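Local structure of NanS-p (Escherichia phage vB_EcoP_24B, 6YP6) at residues Y130-A133 against N138-K141. The protein is a phage-encoded carbohydrate esterase, probably acting on sialic acids, and this crystallised chain is probably a carbohydrate-binding part of it. Numbering follows the deposited sequence.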
loop_
_atom_site.group_PDB
_atom_site.type_symbol
_atom_site.label_atom_id
_atom_site.label_comp_id
_atom_site.label_asym_id
_atom_site.label_seq_id
_atom_site.Cartn_x
_atom_site.Cartn_y
_atom_site.Cartn_z
ATOM N N TYR A 130 -8.517 3.329 -5.578
ATOM C CA TYR A 130 -9.050 3.444 -4.223
ATOM C C TYR A 130 -10.274 2.556 -4.112
ATOM O O TYR A 130 -11.273 2.782 -4.804
ATOM C CB TYR A 130 -9.400 4.907 -3.940
ATOM C CG TYR A 130 -9.859 5.255 -2.540
ATOM C CD1 TYR A 130 -9.596 4.454 -1.444
ATOM C CD2 TYR A 130 -10.543 6.440 -2.319
ATOM C CE1 TYR A 130 -10.013 4.818 -0.161
ATOM C CE2 TYR A 130 -10.971 6.804 -1.059
ATOM C CZ TYR A 130 -10.701 6.000 0.023
ATOM O OH TYR A 130 -11.147 6.374 1.272
ATOM N N HIS A 131 -10.196 1.554 -3.236
ATOM C CA HIS A 131 -11.302 0.623 -3.004
ATOM C C HIS A 131 -12.278 1.241 -2.006
ATOM O O HIS A 131 -12.319 0.904 -0.818
ATOM C CB HIS A 131 -10.756 -0.696 -2.495
ATOM C CG HIS A 131 -11.765 -1.802 -2.446
ATOM N ND1 HIS A 131 -11.389 -3.118 -2.290
ATOM C CD2 HIS A 131 -13.118 -1.807 -2.542
ATOM C CE1 HIS A 131 -12.469 -3.881 -2.281
ATOM N NE2 HIS A 131 -13.531 -3.112 -2.421
ATOM N N ASN A 132 -13.066 2.190 -2.499
ATOM C CA ASN A 132 -14.013 2.892 -1.647
ATOM C C ASN A 132 -15.450 2.756 -2.136
ATOM O O ASN A 132 -16.333 3.408 -1.574
ATOM C CB ASN A 132 -13.639 4.364 -1.442
ATOM C CG ASN A 132 -13.937 5.207 -2.649
ATOM O OD1 ASN A 132 -13.861 4.760 -3.790
ATOM N ND2 ASN A 132 -14.275 6.462 -2.397
ATOM N N ALA A 133 -15.714 1.881 -3.105
ATOM C CA ALA A 133 -17.049 1.637 -3.619
ATOM C C ALA A 133 -17.427 0.178 -3.414
ATOM O O ALA A 133 -16.573 -0.693 -3.300
ATOM C CB ALA A 133 -17.126 1.995 -5.108
ATOM N N ASN A 138 -16.896 1.199 -9.795
ATOM C CA ASN A 138 -17.045 2.542 -9.247
ATOM C C ASN A 138 -15.907 2.972 -8.328
ATOM O O ASN A 138 -15.959 4.080 -7.781
ATOM C CB ASN A 138 -18.371 2.647 -8.493
ATOM C CG ASN A 138 -19.560 2.517 -9.407
ATOM O OD1 ASN A 138 -19.537 2.971 -10.551
ATOM N ND2 ASN A 138 -20.604 1.882 -8.916
ATOM N N ASN A 139 -14.887 2.139 -8.140
ATOM C CA ASN A 139 -13.733 2.566 -7.360
ATOM C C ASN A 139 -13.041 3.732 -8.063
ATOM O O ASN A 139 -13.034 3.829 -9.294
ATOM C CB ASN A 139 -12.742 1.413 -7.216
ATOM C CG ASN A 139 -13.161 0.401 -6.172
ATOM O OD1 ASN A 139 -14.012 0.666 -5.327
ATOM N ND2 ASN A 139 -12.559 -0.779 -6.239
ATOM N N LEU A 140 -12.463 4.631 -7.269
ATOM C CA LEU A 140 -11.795 5.794 -7.834
ATOM C C LEU A 140 -10.437 5.392 -8.390
ATOM O O LEU A 140 -9.677 4.665 -7.740
ATOM C CB LEU A 140 -11.601 6.880 -6.780
ATOM C CG LEU A 140 -12.845 7.572 -6.233
ATOM C CD1 LEU A 140 -12.420 8.718 -5.330
ATOM C CD2 LEU A 140 -13.743 8.062 -7.347
ATOM N N LYS A 141 -10.129 5.883 -9.586
ATOM C CA LYS A 141 -8.777 5.784 -10.120
ATOM C C LYS A 141 -7.997 6.989 -9.591
ATOM O O LYS A 141 -8.342 8.142 -9.876
ATOM C CB LYS A 141 -8.759 5.736 -11.642
ATOM C CG LYS A 141 -7.335 5.642 -12.193
ATOM C CD LYS A 141 -7.256 5.720 -13.704
ATOM C CE LYS A 141 -7.593 4.413 -14.371
ATOM N NZ LYS A 141 -7.535 4.563 -15.858
HETATM O O HOH W 1 -15.656 5.653 -5.592
HETATM O O HOH W 2 -15.130 -2.264 -5.143
#
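The last hydrogen-bonded antiparallel pair between strands 125-130 and 140-147, where their connection opens out, joins Tyr130 to Leu140. Tyr130 N gives a nearly straight bond to Leu140 O (2.8 Å, 167° at the hydrogen); the return bond, Leu140 N to Tyr130 O, is weak. Both side chains leave the same sheet face, their CB atoms 4.1 Å apart. Past this pair, His131 sits at the centre of an inverse gamma turn and the amide of Asn139 takes over the bridging. With CG anti to its carbonyl carbon (chi1 -78°), Asn139 reaches across so that OD1 accepts Ala133 N at 3.1 Å, the donor nearly in line with the side-chain C=O. Its ND2 bonds Tyr118 OH of strand 113-121, and the two bonds together distinguish the ends of the amide. The His131 ring meets it obliquely, CD2 3.8 Å from Asn139 OD1, planes 53° apart. Water 1 donates to both Asn132 OD1 and Asn138 O, each at 2.7 Å, and Asn132 ND2 is held by Thr182 OG1. Ala133 CB packs on Asn138 CB at 3.7 Å. This is the mouth of a beta-hairpin connection, closed by a side-chain amide and a bridging water.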